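Local coordinates for ferric-siderophore receptor protein (PDB 2X4L) that probably binds iron-loaded siderophores outside the cell and hands them to a membrane transporter for uptake, at residues 189-203 with 222-234. Residues are numbered along the deposited sequence; the frame is centred on the assembly and turned at random.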
ATOM      1  N   LEU A 189       5.367   9.963 -15.137  1.00 10.81           N
ATOM      2  CA  LEU A 189       5.456   8.504 -15.429  1.00 10.65           C
ATOM      3  C   LEU A 189       4.837   8.222 -16.768  1.00 10.56           C
ATOM      4  O   LEU A 189       5.384   7.431 -17.520  1.00 11.15           O
ATOM      5  CB  LEU A 189       4.722   7.750 -14.307  1.00  9.88           C
ATOM      6  CG  LEU A 189       4.714   6.236 -14.507  1.00  8.02           C
ATOM      7  CD1 LEU A 189       6.211   5.634 -14.615  1.00 10.64           C
ATOM      8  CD2 LEU A 189       3.982   5.630 -13.318  1.00 12.31           C
ATOM      9  N   ARG A 190       3.769   8.930 -17.115  1.00 11.57           N
ATOM     10  CA  ARG A 190       3.197   8.723 -18.462  1.00 11.78           C
ATOM     11  C   ARG A 190       4.186   9.050 -19.536  1.00  9.93           C
ATOM     12  O   ARG A 190       4.311   8.285 -20.534  1.00 11.30           O
ATOM     13  CB  ARG A 190       1.913   9.544 -18.677  1.00 13.07           C
ATOM     14  CG  ARG A 190       1.225   9.272 -19.988  1.00 17.11           C
ATOM     15  CD  ARG A 190      -0.015  10.151 -20.212  1.00 17.71           C
ATOM     16  NE  ARG A 190      -1.057   9.923 -19.216  1.00 25.21           N
ATOM     17  CZ  ARG A 190      -1.411  10.744 -18.207  1.00 30.86           C
ATOM     18  NH1 ARG A 190      -0.784  11.907 -17.961  1.00 35.44           N
ATOM     19  NH2 ARG A 190      -2.447  10.427 -17.414  1.00 30.43           N
ATOM     20  N   ALA A 191       4.896  10.171 -19.341  1.00 10.35           N
ATOM     21  CA  ALA A 191       5.924  10.591 -20.345  1.00  9.92           C
ATOM     22  C   ALA A 191       7.078   9.586 -20.386  1.00 11.24           C
ATOM     23  O   ALA A 191       7.542   9.254 -21.463  1.00 11.80           O
ATOM     24  CB  ALA A 191       6.467  12.013 -19.985  1.00 11.50           C
ATOM     25  N   ALA A 192       7.504   9.130 -19.199  1.00 11.55           N
ATOM     26  CA  ALA A 192       8.648   8.216 -19.152  1.00 10.80           C
ATOM     27  C   ALA A 192       8.264   6.921 -19.933  1.00 12.01           C
ATOM     28  O   ALA A 192       9.064   6.333 -20.629  1.00 12.56           O
ATOM     29  CB  ALA A 192       9.009   7.919 -17.727  1.00 11.83           C
ATOM     30  N   ALA A 193       7.035   6.428 -19.707  1.00 12.47           N
ATOM     31  CA  ALA A 193       6.598   5.178 -20.297  1.00 13.80           C
ATOM     32  C   ALA A 193       6.419   5.347 -21.792  1.00 13.83           C
ATOM     33  O   ALA A 193       6.741   4.398 -22.551  1.00 16.84           O
ATOM     34  CB  ALA A 193       5.337   4.708 -19.588  1.00 13.29           C
ATOM     35  N   LYS A 194       6.009   6.545 -22.238  1.00 13.88           N
ATOM     36  CA  LYS A 194       5.981   6.828 -23.668  1.00 14.97           C
ATOM     37  C   LYS A 194       7.377   6.871 -24.313  1.00 14.87           C
ATOM     38  O   LYS A 194       7.570   6.397 -25.496  1.00 17.26           O
ATOM     39  CB  LYS A 194       5.231   8.166 -23.916  1.00 16.81           C
ATOM     40  CG  LYS A 194       5.008   8.399 -25.385  1.00 17.34           C
ATOM     41  CD  LYS A 194       4.365   9.708 -25.647  1.00 26.26           C
ATOM     42  CE  LYS A 194       3.360  10.108 -24.610  1.00 34.32           C
ATOM     43  NZ  LYS A 194       3.655  11.572 -24.530  1.00 29.61           N
ATOM     44  N   ALA A 195       8.327   7.463 -23.577  1.00 15.03           N
ATOM     45  CA  ALA A 195       9.724   7.517 -24.089  1.00 15.74           C
ATOM     46  C   ALA A 195      10.443   6.195 -24.138  1.00 16.69           C
ATOM     47  O   ALA A 195      11.416   6.066 -24.891  1.00 18.83           O
ATOM     48  CB  ALA A 195      10.547   8.532 -23.305  1.00 16.82           C
ATOM     49  N   LYS A 196      10.068   5.288 -23.228  1.00 15.85           N
ATOM     50  CA  LYS A 196      10.864   4.020 -22.984  1.00 17.08           C
ATOM     51  C   LYS A 196       9.950   2.790 -23.027  1.00 17.54           C
ATOM     52  O   LYS A 196       9.876   2.014 -22.040  1.00 16.96           O
ATOM     53  CB  LYS A 196      11.586   4.161 -21.610  1.00 16.13           C
ATOM     54  CG  LYS A 196      12.617   5.333 -21.414  1.00 17.99           C
ATOM     55  CD  LYS A 196      13.877   5.168 -22.287  1.00 20.96           C
ATOM     56  CE  LYS A 196      14.859   4.071 -21.748  1.00 18.83           C
ATOM     57  NZ  LYS A 196      15.491   4.551 -20.486  1.00 17.66           N
ATOM     58  N   PRO A 197       9.251   2.534 -24.175  1.00 17.61           N
ATOM     59  CA  PRO A 197       8.170   1.540 -24.212  1.00 18.31           C
ATOM     60  C   PRO A 197       8.816   0.148 -24.146  1.00 17.26           C
ATOM     61  O   PRO A 197       8.114  -0.822 -23.780  1.00 20.00           O
ATOM     62  CB  PRO A 197       7.491   1.786 -25.585  1.00 18.92           C
ATOM     63  CG  PRO A 197       8.539   2.376 -26.393  1.00 17.91           C
ATOM     64  CD  PRO A 197       9.256   3.345 -25.418  1.00 18.95           C
ATOM     65  N   GLU A 198      10.130   0.113 -24.389  1.00 19.32           N
ATOM     66  CA  GLU A 198      10.836  -1.215 -24.420  1.00 19.26           C
ATOM     67  C   GLU A 198      11.250  -1.679 -23.039  1.00 18.73           C
ATOM     68  O   GLU A 198      11.610  -2.866 -22.866  1.00 16.84           O
ATOM     69  CB  GLU A 198      12.079  -1.145 -25.306  1.00 21.19           C
ATOM     70  CG  GLU A 198      13.284  -0.377 -24.804  1.00 22.95           C
ATOM     71  CD  GLU A 198      13.136   1.208 -24.822  1.00 24.27           C
ATOM     72  OE1 GLU A 198      12.069   1.703 -25.218  1.00 26.56           O
ATOM     73  OE2 GLU A 198      14.073   1.919 -24.434  1.00 30.63           O
ATOM     74  N   ILE A 199      11.194  -0.783 -22.055  1.00 15.48           N
ATOM     75  CA  ILE A 199      11.578  -1.111 -20.660  1.00 14.53           C
ATOM     76  C   ILE A 199      10.514  -1.947 -19.950  1.00 14.84           C
ATOM     77  O   ILE A 199       9.390  -1.457 -19.748  1.00 15.29           O
ATOM     78  CB  ILE A 199      11.979   0.157 -19.846  1.00 13.67           C
ATOM     79  CG1 ILE A 199      13.166   0.842 -20.555  1.00 13.92           C
ATOM     80  CG2 ILE A 199      12.211  -0.239 -18.369  1.00 12.92           C
ATOM     81  CD1 ILE A 199      14.488  -0.051 -20.683  1.00 15.11           C
ATOM     82  N   ARG A 200      10.847  -3.184 -19.608  1.00 14.91           N
ATOM     83  CA  ARG A 200       9.894  -4.173 -19.019  1.00 13.34           C
ATOM     84  C   ARG A 200      10.066  -4.149 -17.505  1.00 12.89           C
ATOM     85  O   ARG A 200      11.193  -4.324 -17.004  1.00 12.06           O
ATOM     86  CB  ARG A 200      10.242  -5.578 -19.487  1.00 14.25           C
ATOM     87  CG  ARG A 200      10.079  -5.679 -20.962  1.00 16.62           C
ATOM     88  CD  ARG A 200      10.871  -6.822 -21.621  1.00 17.80           C
ATOM     89  NE  ARG A 200      12.286  -6.601 -21.544  1.00 20.41           N
ATOM     90  CZ  ARG A 200      13.234  -7.401 -22.044  1.00 19.50           C
ATOM     91  NH1 ARG A 200      12.939  -8.482 -22.722  1.00 22.33           N
ATOM     92  NH2 ARG A 200      14.483  -7.052 -21.874  1.00 20.83           N
ATOM     93  N   VAL A 201       9.007  -3.853 -16.785  1.00 11.71           N
ATOM     94  CA  VAL A 201       9.000  -3.800 -15.316  1.00  9.94           C
ATOM     95  C   VAL A 201       8.411  -5.041 -14.687  1.00 11.15           C
ATOM     96  O   VAL A 201       7.300  -5.436 -15.109  1.00 11.38           O
ATOM     97  CB  VAL A 201       8.163  -2.574 -14.891  1.00  9.13           C
ATOM     98  CG1 VAL A 201       8.225  -2.489 -13.321  1.00 11.73           C
ATOM     99  CG2 VAL A 201       8.806  -1.301 -15.536  1.00 12.81           C
ATOM    100  N   LEU A 202       9.123  -5.638 -13.716  1.00 10.35           N
ATOM    101  CA  LEU A 202       8.673  -6.809 -13.039  1.00 10.43           C
ATOM    102  C   LEU A 202       8.392  -6.442 -11.625  1.00  9.17           C
ATOM    103  O   LEU A 202       9.242  -5.821 -10.927  1.00  9.82           O
ATOM    104  CB  LEU A 202       9.707  -7.905 -13.116  1.00 11.56           C
ATOM    105  CG  LEU A 202       9.173  -9.219 -12.500  1.00 14.19           C
ATOM    106  CD1 LEU A 202       9.783 -10.394 -13.178  1.00 17.69           C
ATOM    107  CD2 LEU A 202       9.495  -9.246 -11.026  1.00 15.88           C
ATOM    108  N   ALA A 203       7.194  -6.754 -11.125  1.00  9.08           N
ATOM    109  CA  ALA A 203       6.789  -6.508  -9.712  1.00  7.56           C
ATOM    110  C   ALA A 203       6.990  -7.803  -8.923  1.00  8.59           C
ATOM    111  O   ALA A 203       6.297  -8.797  -9.178  1.00 10.44           O
ATOM    112  CB  ALA A 203       5.348  -6.107  -9.675  1.00  8.11           C
ATOM    113  N   LEU A 222      -0.270  -1.019  -9.298  1.00 10.29           N
ATOM    114  CA  LEU A 222       0.089  -1.564 -10.607  1.00  9.06           C
ATOM    115  C   LEU A 222      -0.946  -1.266 -11.650  1.00 10.07           C
ATOM    116  O   LEU A 222      -0.597  -1.018 -12.779  1.00  9.58           O
ATOM    117  CB  LEU A 222       0.417  -3.060 -10.529  1.00 10.43           C
ATOM    118  CG  LEU A 222       1.442  -3.437  -9.492  1.00  9.08           C
ATOM    119  CD1 LEU A 222       1.675  -4.980  -9.575  1.00 10.55           C
ATOM    120  CD2 LEU A 222       2.758  -2.661  -9.708  1.00 12.46           C
ATOM    121  N   GLU A 223      -2.258  -1.311 -11.296  1.00 10.15           N
ATOM    122  CA  GLU A 223      -3.294  -1.036 -12.305  1.00 10.60           C
ATOM    123  C   GLU A 223      -3.141   0.399 -12.756  1.00 10.50           C
ATOM    124  O   GLU A 223      -3.309   0.700 -13.985  1.00 11.45           O
ATOM    125  CB  GLU A 223      -4.718  -1.255 -11.715  1.00 10.22           C
ATOM    126  CG  GLU A 223      -5.087  -2.720 -11.675  1.00 13.16           C
ATOM    127  CD  GLU A 223      -6.577  -2.885 -11.556  1.00 15.92           C
ATOM    128  OE1 GLU A 223      -7.350  -1.883 -11.878  1.00 16.09           O
ATOM    129  OE2 GLU A 223      -7.027  -4.020 -11.162  1.00 16.34           O
ATOM    130  N   TYR A 224      -2.793   1.314 -11.840  1.00 10.11           N
ATOM    131  CA  TYR A 224      -2.667   2.710 -12.239  1.00 10.68           C
ATOM    132  C   TYR A 224      -1.386   2.895 -13.117  1.00 10.56           C
ATOM    133  O   TYR A 224      -1.458   3.535 -14.178  1.00 10.25           O
ATOM    134  CB  TYR A 224      -2.597   3.620 -10.990  1.00 10.76           C
ATOM    135  CG  TYR A 224      -2.562   5.079 -11.298  1.00 12.03           C
ATOM    136  CD1 TYR A 224      -3.447   5.649 -12.147  1.00 11.53           C
ATOM    137  CD2 TYR A 224      -1.639   5.944 -10.608  1.00 14.57           C
ATOM    138  CE1 TYR A 224      -3.486   7.024 -12.356  1.00 17.50           C
ATOM    139  CE2 TYR A 224      -1.629   7.292 -10.918  1.00 14.58           C
ATOM    140  CZ  TYR A 224      -2.584   7.839 -11.695  1.00 15.41           C
ATOM    141  OH  TYR A 224      -2.684   9.262 -12.008  1.00 22.47           O
ATOM    142  N   PHE A 225      -0.283   2.328 -12.674  1.00 10.09           N
ATOM    143  CA  PHE A 225       0.981   2.439 -13.449  1.00 10.84           C
ATOM    144  C   PHE A 225       0.764   1.870 -14.877  1.00 10.88           C
ATOM    145  O   PHE A 225       1.214   2.459 -15.892  1.00 10.96           O
ATOM    146  CB  PHE A 225       2.147   1.663 -12.777  1.00 10.56           C
ATOM    147  CG  PHE A 225       2.474   2.114 -11.397  1.00 10.37           C
ATOM    148  CD1 PHE A 225       2.195   3.385 -10.946  1.00 12.15           C
ATOM    149  CD2 PHE A 225       3.080   1.174 -10.555  1.00 10.64           C
ATOM    150  CE1 PHE A 225       2.506   3.777  -9.601  1.00 11.94           C
ATOM    151  CE2 PHE A 225       3.403   1.490  -9.251  1.00  9.99           C
ATOM    152  CZ  PHE A 225       3.159   2.773  -8.783  1.00 12.03           C
ATOM    153  N   LYS A 226       0.075   0.738 -14.969  1.00  9.59           N
ATOM    154  CA  LYS A 226      -0.272   0.155 -16.290  1.00 11.86           C
ATOM    155  C   LYS A 226      -1.120   1.095 -17.146  1.00 12.40           C
ATOM    156  O   LYS A 226      -0.862   1.269 -18.331  1.00 12.56           O
ATOM    157  CB  LYS A 226      -0.979  -1.202 -16.122  1.00 13.64           C
ATOM    158  CG  LYS A 226      -1.295  -1.857 -17.492  1.00 18.02           C
ATOM    159  CD  LYS A 226      -1.821  -3.285 -17.425  1.00 25.04           C
ATOM    160  CE  LYS A 226      -1.592  -4.162 -18.785  1.00 26.57           C
ATOM    161  NZ  LYS A 226      -0.246  -4.868 -19.071  1.00 23.46           N
ATOM    162  N   ALA A 227      -2.104   1.723 -16.520  1.00 10.65           N
ATOM    163  CA  ALA A 227      -2.988   2.678 -17.228  1.00 10.90           C
ATOM    164  C   ALA A 227      -2.181   3.848 -17.752  1.00 13.73           C
ATOM    165  O   ALA A 227      -2.547   4.414 -18.818  1.00 16.19           O
ATOM    166  CB  ALA A 227      -4.090   3.128 -16.251  1.00 11.07           C
ATOM    167  N   LEU A 228      -1.092   4.221 -17.019  1.00 12.10           N
ATOM    168  CA  LEU A 228      -0.258   5.371 -17.437  1.00 11.92           C
ATOM    169  C   LEU A 228       0.731   4.912 -18.496  1.00 12.78           C
ATOM    170  O   LEU A 228       1.448   5.754 -19.094  1.00 14.35           O
ATOM    171  CB  LEU A 228       0.525   5.926 -16.226  1.00 11.30           C
ATOM    172  CG  LEU A 228      -0.401   6.563 -15.154  1.00 11.76           C
ATOM    173  CD1 LEU A 228       0.439   6.945 -13.928  1.00 12.46           C
ATOM    174  CD2 LEU A 228      -0.978   7.839 -15.720  1.00 15.18           C
ATOM    175  N   GLY A 229       0.741   3.632 -18.863  1.00 11.20           N
ATOM    176  CA  GLY A 229       1.479   3.144 -20.035  1.00 12.23           C
ATOM    177  C   GLY A 229       2.721   2.314 -19.737  1.00 10.35           C
ATOM    178  O   GLY A 229       3.370   1.877 -20.673  1.00 13.63           O
ATOM    179  N   VAL A 230       2.965   2.008 -18.481  1.00 10.88           N
ATOM    180  CA  VAL A 230       4.153   1.205 -18.085  1.00 11.92           C
ATOM    181  C   VAL A 230       4.027  -0.204 -18.663  1.00 12.69           C
ATOM    182  O   VAL A 230       2.916  -0.759 -18.647  1.00 13.25           O
ATOM    183  CB  VAL A 230       4.330   1.170 -16.591  1.00 10.46           C
ATOM    184  CG1 VAL A 230       5.502   0.260 -16.182  1.00 12.60           C
ATOM    185  CG2 VAL A 230       4.674   2.562 -16.097  1.00 10.71           C
ATOM    186  N   ASN A 231       5.137  -0.719 -19.179  1.00 12.80           N
ATOM    187  CA  ASN A 231       5.210  -2.070 -19.783  1.00 13.37           C
ATOM    188  C   ASN A 231       5.576  -3.033 -18.656  1.00 14.67           C
ATOM    189  O   ASN A 231       6.748  -3.111 -18.241  1.00 15.81           O
ATOM    190  CB  ASN A 231       6.304  -2.012 -20.858  1.00 13.61           C
ATOM    191  CG  ASN A 231       6.507  -3.318 -21.562  1.00 17.70           C
ATOM    192  OD1 ASN A 231       5.913  -4.325 -21.182  1.00 19.97           O
ATOM    193  ND2 ASN A 231       7.475  -3.344 -22.517  1.00 18.95           N
ATOM    194  N   PHE A 232       4.591  -3.731 -18.157  1.00 12.08           N
ATOM    195  CA  PHE A 232       4.839  -4.766 -17.127  1.00 12.55           C
ATOM    196  C   PHE A 232       4.972  -6.137 -17.671  1.00 13.46           C
ATOM    197  O   PHE A 232       4.242  -6.549 -18.628  1.00 14.15           O
ATOM    198  CB  PHE A 232       3.706  -4.818 -16.086  1.00 12.24           C
ATOM    199  CG  PHE A 232       3.797  -3.686 -15.085  1.00 13.48           C
ATOM    200  CD1 PHE A 232       3.147  -2.521 -15.351  1.00 11.66           C
ATOM    201  CD2 PHE A 232       4.578  -3.795 -13.937  1.00 13.70           C
ATOM    202  CE1 PHE A 232       3.250  -1.454 -14.417  1.00 14.63           C
ATOM    203  CE2 PHE A 232       4.693  -2.749 -13.006  1.00 13.93           C
ATOM    204  CZ  PHE A 232       4.049  -1.572 -13.296  1.00 12.11           C
ATOM    205  N   VAL A 233       5.850  -6.904 -17.016  1.00 11.32           N
ATOM    206  CA  VAL A 233       5.804  -8.380 -17.106  1.00 11.53           C
ATOM    207  C   VAL A 233       4.482  -8.838 -16.499  1.00 11.13           C
ATOM    208  O   VAL A 233       4.095  -8.395 -15.402  1.00 11.94           O
ATOM    209  CB  VAL A 233       6.959  -9.008 -16.276  1.00 10.55           C
ATOM    210  CG1 VAL A 233       6.790 -10.545 -16.202  1.00 12.38           C
ATOM    211  CG2 VAL A 233       8.224  -8.659 -16.946  1.00 15.11           C
ATOM    212  N   GLU A 234       3.761  -9.680 -17.228  1.00 12.50           N
ATOM    213  CA  GLU A 234       2.465 -10.131 -16.788  1.00 10.90           C
ATOM    214  C   GLU A 234       2.467 -11.640 -16.853  1.00 11.68           C
ATOM    215  O   GLU A 234       2.242 -12.256 -17.939  1.00 15.31           O
ATOM    216  CB  GLU A 234       1.397  -9.630 -17.787  1.00 11.86           C
ATOM    217  CG  GLU A 234       1.141  -8.130 -17.816  1.00 12.26           C
ATOM    218  CD  GLU A 234       0.307  -7.570 -16.664  1.00 13.05           C
ATOM    219  OE1 GLU A 234       0.077  -8.302 -15.706  1.00 12.63           O
ATOM    220  OE2 GLU A 234      -0.037  -6.373 -16.759  1.00 14.73           O
TER
HETATM  221  O   HOH W   1       2.505   6.519 -21.507  1.00 10.59           O
HETATM  222  O   HOH W   2       6.134   1.844 -21.541  1.00 17.84           O
HETATM  223  O   HOH W   3       7.653   0.719 -19.400  1.00 12.71           O
HETATM  224  O   HOH W   4       5.296  -8.082 -12.899  1.00  8.51           O
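Leu189 and Val230 meet at about a right angle, with Leu189 CD1 3.7 Å from Val230 CG2. The leucine's CG, anti to the backbone N (chi1 179°), carries the isobutyl end toward 222-234, where CD2 meets Phe225 CD1 and Leu228 CD1. Val230 CG1 turns to Val201 CG2, at 3.7 Å, linking helix 173-195 to strand 200-206, where Val201 CG1 lies alongside the Phe232 ring (3.6 Å to CE2). That helix connects the parallel and mixed sheets, consistent with the family's long interlobe helix. Ala193 CB presses on Gly229 C (3.5 Å); positive phi (109°) and bonds back into the last turn mark a Schellman motif. Leu228 CD2 sits over one face of the Arg190 guanidinium, and a water joins Arg190 O and Leu228 O. Val201 pairs in parallel with Phe232 of weakly bonded strand 231-232: its N donates to Asn231 O (2.8 Å, 172° at the hydrogen), its O accepts from Val233 N. At the polar edge Asn231 ND2 donates to Pro197 O (2.9 Å). A leucine in place of Asn231 would probably leave Pro197 O without this donor. Apolar contacts thus run from helix ends to strands, while backbone bonds, the Asn231 amide and bridging waters satisfy polar atoms along the seam.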